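PDB 3C1A: putative oxidoreductase from Magnetospirillum magnetotacticum, which probably catalyses an NAD(P)-dependent oxidation or reduction of a still unidentified substrate, as a member of the GFO/IDH/MocA family of oxidoreductases. Local coordinates for residues I26-G31 against R282-F287; V38-S43 against A49-G54; E136-D141 against L243-R248; V151-G156 against A174-M179. All coordinates share one frame; numbering follows the deposited sequence.

Contact 1 of 4, residues I26-G31 against R282-F287; sequences IRTIAG and RAVRLF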
loop_
_atom_site.group_PDB
_atom_site.type_symbol
_atom_site.label_atom_id
_atom_site.label_comp_id
_atom_site.label_asym_id
_atom_site.label_seq_id
_atom_site.Cartn_x
_atom_site.Cartn_y
_atom_site.Cartn_z
ATOM N N ILE A 26 -6.001 9.670 11.392
ATOM C CA ILE A 26 -6.905 10.214 12.390
ATOM C C ILE A 26 -7.996 11.013 11.724
ATOM O O ILE A 26 -9.144 10.933 12.132
ATOM C CB ILE A 26 -6.181 11.094 13.452
ATOM C CG1 ILE A 26 -5.267 10.244 14.340
ATOM C CG2 ILE A 26 -7.182 11.784 14.332
ATOM C CD1 ILE A 26 -4.486 11.065 15.343
ATOM N N ARG A 27 -7.657 11.797 10.710
ATOM C CA ARG A 27 -8.708 12.628 10.037
ATOM C C ARG A 27 -9.629 11.777 9.182
ATOM O O ARG A 27 -10.820 12.065 9.069
ATOM C CB ARG A 27 -8.124 13.742 9.171
ATOM C CG ARG A 27 -7.238 13.281 8.043
ATOM C CD ARG A 27 -6.691 14.472 7.266
ATOM N NE ARG A 27 -6.560 14.153 5.851
ATOM N N THR A 28 -9.077 10.733 8.579
ATOM C CA THR A 28 -9.876 9.806 7.776
ATOM C C THR A 28 -10.894 9.106 8.665
ATOM O O THR A 28 -12.087 9.048 8.337
ATOM C CB THR A 28 -8.991 8.738 7.091
ATOM O OG1 THR A 28 -8.006 9.363 6.245
ATOM C CG2 THR A 28 -9.846 7.805 6.278
ATOM N N ILE A 29 -10.456 8.578 9.810
ATOM C CA ILE A 29 -11.401 7.901 10.697
ATOM C C ILE A 29 -12.450 8.895 11.187
ATOM O O ILE A 29 -13.630 8.552 11.301
ATOM C CB ILE A 29 -10.767 7.266 11.926
ATOM C CG1 ILE A 29 -9.733 6.186 11.544
ATOM C CG2 ILE A 29 -11.870 6.668 12.822
ATOM C CD1 ILE A 29 -8.869 5.791 12.690
ATOM N N ALA A 30 -12.026 10.119 11.500
ATOM C CA ALA A 30 -12.974 11.135 11.994
ATOM C C ALA A 30 -14.103 11.436 11.019
ATOM O O ALA A 30 -15.232 11.751 11.439
ATOM C CB ALA A 30 -12.235 12.427 12.350
ATOM N N GLY A 31 -13.817 11.347 9.719
ATOM C CA GLY A 31 -14.810 11.640 8.680
ATOM C C GLY A 31 -15.734 10.488 8.302
ATOM O O GLY A 31 -16.689 10.687 7.558
ATOM N N ARG A 282 -11.432 5.166 1.246
ATOM C CA ARG A 282 -11.938 3.866 0.831
ATOM C C ARG A 282 -11.390 2.714 1.615
ATOM O O ARG A 282 -12.147 1.848 2.016
ATOM C CB ARG A 282 -11.635 3.631 -0.637
ATOM C CG ARG A 282 -12.354 2.430 -1.249
ATOM C CD ARG A 282 -12.431 2.610 -2.750
ATOM N NE ARG A 282 -12.966 1.419 -3.375
ATOM C CZ ARG A 282 -14.224 1.284 -3.767
ATOM N NH1 ARG A 282 -15.111 2.265 -3.612
ATOM N NH2 ARG A 282 -14.601 0.145 -4.325
ATOM N N ALA A 283 -10.064 2.697 1.822
ATOM C CA ALA A 283 -9.393 1.657 2.621
ATOM C C ALA A 283 -9.960 1.501 4.035
ATOM O O ALA A 283 -10.312 0.391 4.457
ATOM C CB ALA A 283 -7.896 1.948 2.689
ATOM N N VAL A 284 -10.006 2.613 4.766
ATOM C CA VAL A 284 -10.539 2.637 6.126
ATOM C C VAL A 284 -12.083 2.417 6.161
ATOM O O VAL A 284 -12.602 1.740 7.043
ATOM C CB VAL A 284 -10.146 3.968 6.822
ATOM C CG1 VAL A 284 -10.689 4.029 8.243
ATOM C CG2 VAL A 284 -8.623 4.129 6.819
ATOM N N ARG A 285 -12.824 2.987 5.224
ATOM C CA ARG A 285 -14.274 2.718 5.162
ATOM C C ARG A 285 -14.576 1.239 4.952
ATOM O O ARG A 285 -15.327 0.642 5.715
ATOM C CB ARG A 285 -14.937 3.553 4.065
ATOM C CG ARG A 285 -16.465 3.416 4.020
ATOM C CD ARG A 285 -17.098 4.194 2.889
ATOM N NE ARG A 285 -16.481 3.886 1.611
ATOM C CZ ARG A 285 -16.805 2.857 0.849
ATOM N NH1 ARG A 285 -17.777 2.032 1.220
ATOM N NH2 ARG A 285 -16.168 2.669 -0.292
ATOM N N LEU A 286 -13.983 0.645 3.924
ATOM C CA LEU A 286 -14.134 -0.778 3.666
ATOM C C LEU A 286 -13.666 -1.653 4.819
ATOM O O LEU A 286 -14.364 -2.597 5.220
ATOM C CB LEU A 286 -13.399 -1.176 2.398
ATOM C CG LEU A 286 -14.047 -0.628 1.119
ATOM C CD1 LEU A 286 -13.132 -1.022 -0.075
ATOM C CD2 LEU A 286 -15.495 -1.100 0.972
ATOM N N PHE A 287 -12.490 -1.359 5.353
ATOM C CA PHE A 287 -11.924 -2.143 6.455
ATOM C C PHE A 287 -12.891 -2.091 7.630
ATOM O O PHE A 287 -13.300 -3.121 8.105
ATOM C CB PHE A 287 -10.538 -1.634 6.871
ATOM C CG PHE A 287 -10.023 -2.240 8.125
ATOM C CD1 PHE A 287 -9.511 -3.544 8.135
ATOM C CD2 PHE A 287 -10.023 -1.519 9.316
ATOM C CE1 PHE A 287 -9.057 -4.130 9.325
ATOM C CE2 PHE A 287 -9.514 -2.108 10.528
ATOM C CZ PHE A 287 -9.069 -3.379 10.540
#
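Helix 25-31 of the Rossmann fold meets helix 279-290 here, and Thr28 and Ile29 both pack on Val284. Val284 points toward the partner helix and spreads its two methyls over two neighbours. Thr28 offers its methyl: CG2 lies 3.9 Å from Val284 CB and equally near Val284 CG2. That methyl stands opposite the backbone N (chi1 -59° for OG1), which turns it outward to the valine. The hydroxyl is used locally, as Thr28 OG1 forms a hydrogen bond with Asn24 O, four residues back, just ahead of the helix. The polar branch is thus satisfied by the backbone at the start of the helix, and the apolar branch goes to the contact.

Helix 25-31 links strands 11-17 and 35-42 in a right-handed beta-alpha-beta crossover of the nucleotide-binding fold. Helix 279-290 comes from far later in the chain and covers the helix on the side of Thr28. Ile29 approaches less directly. Its CG1 is 4.1 Å from Val284 CG1, and the two side chains cross at about a right angle. The CA atoms of Ile29 and Val284 are 7.0 Å apart. Leu32 also touches Val284, while Leu280 and Thr281 add to the cover over Thr28.

Contact 2 of 4, residues V38-S43 against A49-G54; sequences VRLASS and ALVPPG
Leu40 lays its side chain over the CG1 methyl of Val51. The leucine sits on strand 35-42 and the valine in the loop after helix 45-48, and each points toward the other segment. Leu40 CB is 3.8 Å from Val51 CG1, and Leu40 CG is 4.0 Å from the same methyl. This branch of the valine lies against the base of the leucine side chain, at CB and CG. With CG opposite the backbone N (chi1 175°), Leu40 presents both of these atoms to the valine. Leu40 CD2 and Val51 CG1 are modelled too close together, so the exact placing of these methyls is doubtful.

At the other end the contact is only backbone. Val38 turns its side chain away, and its carbonyl O lies 3.9 Å from Gly54 O. Gly54 has a positive phi (114°), with which a side chain would be jammed against the preceding carbonyl. The turn there calls for glycine. Just beyond it the chain enters strand 56-58, whose Val56 forms backbone bonds with both Val38 and Leu40. Leu48 and Ile57 also touch Leu40, and Ile57 touches Val51 as well. The pair belongs to the small core between strand and connection in a beta-alpha-beta unit of the Rossmann fold, at the edge where strand 56-58 ends the parallel sheet.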
loop_
_atom_site.group_PDB
_atom_site.type_symbol
_atom_site.label_atom_id
_atom_site.label_comp_id
_atom_site.label_asym_id
_atom_site.label_seq_id
_atom_site.Cartn_x
_atom_site.Cartn_y
_atom_site.Cartn_z
ATOM N N VAL A 38 -11.547 5.122 19.207
ATOM C CA VAL A 38 -11.798 4.989 20.632
ATOM C C VAL A 38 -10.536 4.952 21.527
ATOM O O VAL A 38 -10.621 5.251 22.724
ATOM C CB VAL A 38 -12.718 3.782 20.921
ATOM C CG1 VAL A 38 -13.960 3.844 20.092
ATOM C CG2 VAL A 38 -11.984 2.434 20.717
ATOM N N ARG A 39 -9.388 4.528 20.989
ATOM C CA ARG A 39 -8.101 4.716 21.667
ATOM C C ARG A 39 -7.059 5.114 20.644
ATOM O O ARG A 39 -7.168 4.769 19.459
ATOM C CB ARG A 39 -7.592 3.450 22.422
ATOM C CG ARG A 39 -8.567 2.831 23.380
ATOM C CD ARG A 39 -7.902 2.115 24.565
ATOM N NE ARG A 39 -8.920 1.494 25.403
ATOM C CZ ARG A 39 -8.784 1.124 26.678
ATOM N NH1 ARG A 39 -7.632 1.241 27.300
ATOM N NH2 ARG A 39 -9.809 0.541 27.292
ATOM N N LEU A 40 -6.034 5.805 21.125
ATOM C CA LEU A 40 -4.881 6.227 20.315
ATOM C C LEU A 40 -3.615 6.076 21.116
ATOM O O LEU A 40 -3.509 6.656 22.202
ATOM C CB LEU A 40 -5.044 7.704 19.935
ATOM C CG LEU A 40 -3.899 8.377 19.183
ATOM C CD1 LEU A 40 -3.706 7.709 17.804
ATOM C CD2 LEU A 40 -4.173 9.898 19.090
ATOM N N ALA A 41 -2.697 5.253 20.604
ATOM C CA ALA A 41 -1.338 5.167 21.093
ATOM C C ALA A 41 -0.376 5.792 20.074
ATOM O O ALA A 41 -0.081 5.198 19.050
ATOM C CB ALA A 41 -0.979 3.731 21.370
ATOM N N SER A 42 0.109 7.004 20.329
ATOM C CA SER A 42 0.982 7.681 19.352
ATOM C C SER A 42 2.137 8.441 19.989
ATOM O O SER A 42 1.929 9.172 20.946
ATOM C CB SER A 42 0.196 8.672 18.514
ATOM O OG SER A 42 1.062 9.286 17.562
ATOM N N SER A 43 3.336 8.277 19.432
ATOM C CA SER A 43 4.537 9.019 19.877
ATOM C C SER A 43 4.522 10.466 19.381
ATOM O O SER A 43 5.235 11.329 19.892
ATOM C CB SER A 43 5.810 8.333 19.345
ATOM O OG SER A 43 5.905 8.408 17.919
ATOM N N ALA A 49 -2.761 15.698 19.371
ATOM C CA ALA A 49 -3.604 16.895 19.293
ATOM C C ALA A 49 -4.934 16.695 18.541
ATOM O O ALA A 49 -5.852 17.514 18.675
ATOM C CB ALA A 49 -2.817 18.035 18.659
ATOM N N LEU A 50 -5.063 15.615 17.778
ATOM C CA LEU A 50 -6.237 15.423 16.916
ATOM C C LEU A 50 -7.396 14.526 17.448
ATOM O O LEU A 50 -8.482 14.485 16.851
ATOM C CB LEU A 50 -5.745 14.901 15.555
ATOM C CG LEU A 50 -4.752 15.842 14.861
ATOM C CD1 LEU A 50 -3.968 15.139 13.744
ATOM C CD2 LEU A 50 -5.511 17.055 14.331
ATOM N N VAL A 51 -7.191 13.821 18.559
ATOM C CA VAL A 51 -8.185 12.835 19.016
ATOM C C VAL A 51 -9.586 13.393 19.272
ATOM O O VAL A 51 -9.737 14.487 19.822
ATOM C CB VAL A 51 -7.748 12.134 20.313
ATOM C CG1 VAL A 51 -6.669 11.127 20.016
ATOM C CG2 VAL A 51 -7.289 13.153 21.372
ATOM N N PRO A 52 -10.627 12.621 18.923
ATOM C CA PRO A 52 -11.957 13.039 19.363
ATOM C C PRO A 52 -12.103 12.923 20.886
ATOM O O PRO A 52 -11.361 12.177 21.522
ATOM C CB PRO A 52 -12.884 12.038 18.688
ATOM C CG PRO A 52 -12.048 10.885 18.363
ATOM C CD PRO A 52 -10.675 11.366 18.158
ATOM N N PRO A 53 -13.061 13.657 21.461
ATOM C CA PRO A 53 -13.280 13.608 22.899
ATOM C C PRO A 53 -13.926 12.283 23.247
ATOM O O PRO A 53 -14.967 11.928 22.687
ATOM C CB PRO A 53 -14.246 14.771 23.152
ATOM C CG PRO A 53 -14.984 14.924 21.872
ATOM C CD PRO A 53 -14.016 14.546 20.782
ATOM N N GLY A 54 -13.297 11.543 24.145
ATOM C CA GLY A 54 -13.730 10.193 24.439
ATOM C C GLY A 54 -12.691 9.177 24.016
ATOM O O GLY A 54 -12.647 8.079 24.575
#

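Contact 3 of 4, residues E136-D141 against L243-R248; sequences EALKAD and LVMDDR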
loop_
_atom_site.group_PDB
_atom_site.type_symbol
_atom_site.label_atom_id
_atom_site.label_comp_id
_atom_site.label_asym_id
_atom_site.label_seq_id
_atom_site.Cartn_x
_atom_site.Cartn_y
_atom_site.Cartn_z
ATOM N N GLU A 136 -9.291 0.296 -9.613
ATOM C CA GLU A 136 -10.488 -0.506 -9.785
ATOM C C GLU A 136 -11.111 -0.305 -11.183
ATOM O O GLU A 136 -11.490 -1.278 -11.838
ATOM C CB GLU A 136 -11.473 -0.195 -8.657
ATOM C CG GLU A 136 -10.936 -0.589 -7.257
ATOM C CD GLU A 136 -11.748 -0.027 -6.101
ATOM O OE1 GLU A 136 -12.885 0.421 -6.336
ATOM O OE2 GLU A 136 -11.240 -0.021 -4.954
ATOM N N ALA A 137 -11.173 0.949 -11.636
ATOM C CA ALA A 137 -11.656 1.304 -12.992
ATOM C C ALA A 137 -10.738 0.772 -14.111
ATOM O O ALA A 137 -11.232 0.332 -15.145
ATOM C CB ALA A 137 -11.813 2.785 -13.134
ATOM N N LEU A 138 -9.415 0.806 -13.906
ATOM C CA LEU A 138 -8.468 0.239 -14.858
ATOM C C LEU A 138 -8.650 -1.268 -14.961
ATOM O O LEU A 138 -8.726 -1.815 -16.074
ATOM C CB LEU A 138 -7.001 0.553 -14.465
ATOM C CG LEU A 138 -5.847 0.048 -15.356
ATOM C CD1 LEU A 138 -4.532 0.879 -15.124
ATOM C CD2 LEU A 138 -5.573 -1.466 -15.137
ATOM N N LYS A 139 -8.729 -1.957 -13.821
ATOM C CA LYS A 139 -8.988 -3.390 -13.866
ATOM C C LYS A 139 -10.317 -3.735 -14.532
ATOM O O LYS A 139 -10.385 -4.703 -15.290
ATOM C CB LYS A 139 -8.885 -4.040 -12.493
ATOM C CG LYS A 139 -7.487 -3.979 -11.939
ATOM C CD LYS A 139 -7.317 -4.904 -10.746
ATOM C CE LYS A 139 -8.114 -4.392 -9.542
ATOM N NZ LYS A 139 -7.910 -5.229 -8.329
ATOM N N ALA A 140 -11.355 -2.920 -14.302
ATOM C CA ALA A 140 -12.660 -3.152 -14.936
ATOM C C ALA A 140 -12.631 -3.042 -16.468
ATOM O O ALA A 140 -13.504 -3.628 -17.154
ATOM C CB ALA A 140 -13.720 -2.191 -14.367
ATOM N N ASP A 141 -11.672 -2.274 -16.996
ATOM C CA ASP A 141 -11.523 -2.022 -18.437
ATOM C C ASP A 141 -10.400 -2.805 -19.128
ATOM O O ASP A 141 -10.018 -2.488 -20.236
ATOM C CB ASP A 141 -11.331 -0.532 -18.691
ATOM C CG ASP A 141 -12.634 0.155 -19.063
ATOM O OD1 ASP A 141 -13.547 0.180 -18.210
ATOM O OD2 ASP A 141 -12.755 0.644 -20.213
ATOM N N LEU A 243 -3.541 1.209 -21.069
ATOM C CA LEU A 243 -4.199 1.948 -19.989
ATOM C C LEU A 243 -3.135 2.601 -19.147
ATOM O O LEU A 243 -2.164 1.942 -18.758
ATOM C CB LEU A 243 -5.036 1.008 -19.131
ATOM C CG LEU A 243 -6.288 0.522 -19.843
ATOM C CD1 LEU A 243 -6.868 -0.714 -19.224
ATOM C CD2 LEU A 243 -7.300 1.688 -19.869
ATOM N N VAL A 244 -3.282 3.899 -18.925
ATOM C CA VAL A 244 -2.342 4.706 -18.138
ATOM C C VAL A 244 -3.037 5.419 -16.947
ATOM O O VAL A 244 -4.090 6.008 -17.084
ATOM C CB VAL A 244 -1.605 5.769 -19.011
ATOM C CG1 VAL A 244 -0.665 6.649 -18.155
ATOM C CG2 VAL A 244 -0.827 5.137 -20.157
HETATM N N MSE A 245 -2.424 5.343 -15.771
HETATM C CA MSE A 245 -2.826 6.201 -14.659
HETATM C C MSE A 245 -1.687 7.133 -14.350
HETATM O O MSE A 245 -0.609 6.661 -14.054
HETATM C CB MSE A 245 -3.112 5.363 -13.432
HETATM C CG MSE A 245 -4.465 4.798 -13.413
HETATM SE SE MSE A 245 -4.647 3.430 -12.101
HETATM C CE MSE A 245 -3.876 4.235 -10.556
ATOM N N ASP A 246 -1.922 8.441 -14.417
ATOM C CA ASP A 246 -0.851 9.443 -14.328
ATOM C C ASP A 246 -1.258 10.637 -13.483
ATOM O O ASP A 246 -2.236 11.295 -13.812
ATOM C CB ASP A 246 -0.517 9.936 -15.732
ATOM C CG ASP A 246 0.680 10.891 -15.758
ATOM O OD1 ASP A 246 1.091 11.404 -14.685
ATOM O OD2 ASP A 246 1.208 11.107 -16.866
ATOM N N ASP A 247 -0.499 10.934 -12.421
ATOM C CA ASP A 247 -0.831 12.066 -11.517
ATOM C C ASP A 247 -0.807 13.445 -12.158
ATOM O O ASP A 247 -1.596 14.318 -11.785
ATOM C CB ASP A 247 0.106 12.110 -10.310
ATOM C CG ASP A 247 -0.409 11.313 -9.172
ATOM O OD1 ASP A 247 -1.553 10.812 -9.291
ATOM O OD2 ASP A 247 0.322 11.194 -8.159
ATOM N N ARG A 248 0.115 13.641 -13.095
ATOM C CA ARG A 248 0.257 14.912 -13.795
ATOM C C ARG A 248 -0.865 15.156 -14.814
ATOM O O ARG A 248 -1.038 16.290 -15.267
ATOM C CB ARG A 248 1.621 14.979 -14.489
#
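Leu138 of helix 133-140 packs on Leu243 and Met245 of strand 242-246. Its side chain comes between the two, which are alternate residues on the strand face turned to the helix. Leu138 CG is 4.0 Å from Leu243 CB. The CD1 methyl of Leu138 reaches further along the strand and lies 4.0 Å from Met245 SE, the selenium of a selenomethionine. CG of Leu138 stands opposite the backbone N (chi1 -179°), which carries CG and CD1 to the strand. Leu243 CD1 completes this packed side against the helix backbone, 3.8 Å from Leu138 O and equally near Asp141 O. Leu234 of the adjacent strand 229-238 also touches Leu138. A glycine in place of Leu138 would probably open a gap between helix and sheet and leave Leu243 CB and the selenium of Met245 without their packing partner.

The looser side is at the side chain of Asp141, which is partly exposed: its CB comes no closer than 4.5 Å to Leu243 CD1. Away from the interface, Lys139 pairs with Asp182 and, in the conformer given, Glu136 with Arg282. At the end of the strand Asp246 begins an Asx turn: its OD1 accepts from Arg248 N at 2.9 Å, with the donor above the carboxylate plane. Helix and strand are thus joined by dispersion and the exclusion of water, while Lys139 and Glu136 find their charge partners elsewhere.

Contact 4 of 4, residues V151-G156 against A174-M179; sequences VRSEAG and AHDVSM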
loop_
_atom_site.group_PDB
_atom_site.type_symbol
_atom_site.label_atom_id
_atom_site.label_comp_id
_atom_site.label_asym_id
_atom_site.label_seq_id
_atom_site.Cartn_x
_atom_site.Cartn_y
_atom_site.Cartn_z
ATOM N N VAL A 151 3.974 -4.091 -18.621
ATOM C CA VAL A 151 3.540 -3.212 -17.557
ATOM C C VAL A 151 4.728 -2.350 -17.144
ATOM O O VAL A 151 5.855 -2.843 -17.000
ATOM C CB VAL A 151 3.050 -4.021 -16.366
ATOM C CG1 VAL A 151 2.728 -3.127 -15.228
ATOM C CG2 VAL A 151 1.863 -4.899 -16.746
ATOM N N ARG A 152 4.474 -1.056 -16.966
ATOM C CA ARG A 152 5.490 -0.230 -16.368
ATOM C C ARG A 152 4.945 0.807 -15.410
ATOM O O ARG A 152 3.808 1.301 -15.556
ATOM C CB ARG A 152 6.318 0.431 -17.466
ATOM C CG ARG A 152 5.874 1.797 -17.826
ATOM C CD ARG A 152 6.657 2.309 -19.020
ATOM N NE ARG A 152 7.939 2.847 -18.617
ATOM C CZ ARG A 152 8.799 3.419 -19.443
ATOM N NH1 ARG A 152 8.581 3.443 -20.763
ATOM N NH2 ARG A 152 9.927 3.905 -18.955
ATOM N N SER A 153 5.743 1.127 -14.399
ATOM C CA SER A 153 5.382 2.199 -13.463
ATOM C C SER A 153 6.592 3.041 -13.103
ATOM O O SER A 153 7.742 2.608 -13.253
ATOM C CB SER A 153 4.744 1.633 -12.195
ATOM O OG SER A 153 5.676 0.840 -11.470
ATOM N N GLU A 154 6.293 4.251 -12.647
ATOM C CA GLU A 154 7.279 5.214 -12.185
ATOM C C GLU A 154 6.736 6.013 -10.991
ATOM O O GLU A 154 5.610 6.622 -11.048
ATOM C CB GLU A 154 7.601 6.189 -13.318
ATOM C CG GLU A 154 8.772 7.079 -13.036
ATOM C CD GLU A 154 9.072 7.957 -14.228
ATOM O OE1 GLU A 154 8.275 8.857 -14.524
ATOM O OE2 GLU A 154 10.087 7.704 -14.891
ATOM N N ALA A 155 7.552 6.042 -9.936
ATOM C CA ALA A 155 7.296 6.812 -8.708
ATOM C C ALA A 155 8.510 7.684 -8.448
ATOM O O ALA A 155 9.624 7.193 -8.336
ATOM C CB ALA A 155 7.078 5.902 -7.518
ATOM N N GLY A 156 8.299 8.989 -8.340
ATOM C CA GLY A 156 9.428 9.872 -8.140
ATOM C C GLY A 156 9.152 10.945 -7.127
ATOM O O GLY A 156 8.008 11.290 -6.888
ATOM N N ALA A 174 6.919 -1.506 -2.237
ATOM C CA ALA A 174 5.755 -2.261 -1.789
ATOM C C ALA A 174 4.485 -1.655 -2.421
ATOM O O ALA A 174 3.542 -2.350 -2.778
ATOM C CB ALA A 174 5.671 -2.295 -0.216
ATOM N N HIS A 175 4.496 -0.366 -2.629
ATOM C CA HIS A 175 3.306 0.297 -3.203
ATOM C C HIS A 175 3.057 -0.208 -4.666
ATOM O O HIS A 175 1.935 -0.587 -5.050
ATOM C CB HIS A 175 3.516 1.785 -3.136
ATOM C CG HIS A 175 2.369 2.572 -3.656
ATOM N ND1 HIS A 175 1.125 2.541 -3.071
ATOM C CD2 HIS A 175 2.268 3.399 -4.727
ATOM C CE1 HIS A 175 0.303 3.330 -3.754
ATOM N NE2 HIS A 175 0.970 3.854 -4.772
ATOM N N ASP A 176 4.128 -0.290 -5.452
ATOM C CA ASP A 176 4.023 -0.713 -6.857
ATOM C C ASP A 176 4.090 -2.239 -7.030
ATOM O O ASP A 176 3.488 -2.758 -7.940
ATOM C CB ASP A 176 5.064 0.033 -7.713
ATOM C CG ASP A 176 4.897 1.554 -7.631
ATOM O OD1 ASP A 176 3.745 2.025 -7.546
ATOM O OD2 ASP A 176 5.901 2.287 -7.608
ATOM N N VAL A 177 4.806 -2.961 -6.186
ATOM C CA VAL A 177 4.782 -4.405 -6.288
ATOM C C VAL A 177 3.364 -4.981 -6.034
ATOM O O VAL A 177 2.891 -5.868 -6.789
ATOM C CB VAL A 177 5.863 -5.070 -5.403
ATOM C CG1 VAL A 177 5.668 -6.544 -5.414
ATOM C CG2 VAL A 177 7.228 -4.638 -5.880
ATOM N N SER A 178 2.644 -4.401 -5.057
ATOM C CA SER A 178 1.258 -4.789 -4.760
ATOM C C SER A 178 0.359 -4.651 -5.988
ATOM O O SER A 178 -0.503 -5.502 -6.245
ATOM C CB SER A 178 0.680 -3.965 -3.588
ATOM O OG SER A 178 0.687 -2.577 -3.837
HETATM N N MSE A 179 0.572 -3.578 -6.736
HETATM C CA MSE A 179 -0.218 -3.282 -7.924
HETATM C C MSE A 179 0.058 -4.327 -9.022
HETATM O O MSE A 179 -0.878 -4.912 -9.588
HETATM C CB MSE A 179 0.083 -1.856 -8.379
HETATM C CG MSE A 179 -0.638 -1.416 -9.616
HETATM SE SE MSE A 179 0.303 -1.880 -11.260
HETATM C CE MSE A 179 1.734 -0.653 -11.122
HETATM O O HOH W 1 7.144 2.982 -9.747
#
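Ser153 and Asp176 face each other between strand 148-158 and helix 168-184, and one water joins their side chains. The strand and the helix run nearly antiparallel, at 161°, with their axes 9.8 Å apart at closest approach. Ser153 and Ala155 both point toward the helix. Asp176 points toward the strand, with OD2 3.8 Å from Ala155 CB. Ser153 OG stands beside the other end of the aspartate, 3.9 Å from Asp176 CB.

The water bridges the polar atoms. In the Ser153 conformer given, it accepts from Ser153 OG at 3.1 Å. It donates to Asp176 OD2 at 2.6 Å. Ser153 OG lies between the backbone N and the carbonyl carbon (chi1 65°). This turns the hydroxyl to the water, while CB meets Met179. Asp176 OD1, the second carboxylate oxygen, bonds to a tetraethylene glycol molecule probably left from crystallisation. Both oxygens of this buried group therefore have partners.

Met179, a selenomethionine, comes in from the next turn of the helix. Its chain bends at chi2 and chi3, and its CE methyl ends 3.9 Å from Ser153 CB. Ser153 was modelled in two conformers, as was Met179, so details of this packing and of the water bridge may vary. Leu234 touches both residues, and Ile222 touches Ser153 and Asp176. A helix packed nearly antiparallel along a strand of a large mixed sheet in this way is characteristic of the C-terminal alpha/beta domain of GFO/IDH/MocA proteins.

The four contacts fall into two groups, one in each half of the molecule. Contacts 1 and 2 have centres about 15 Å apart and share the Rossmann part, since helix 25-31 is followed in the chain by strand 35-42. They touch where Ile26 packs on Leu40 and Leu50. Contacts 3 and 4 have centres about 13 Å apart and place helices against the same mixed sheet, on strands 242-246 and 148-158. Contact 2 closes early in the chain, contact 4 is enclosed by contact 3, and contact 1 spans them all. Contact 1 thereby brings late helix 279-290 back to the Rossmann part. The Arg282 salt bridge to Glu136 links contacts 1 and 3.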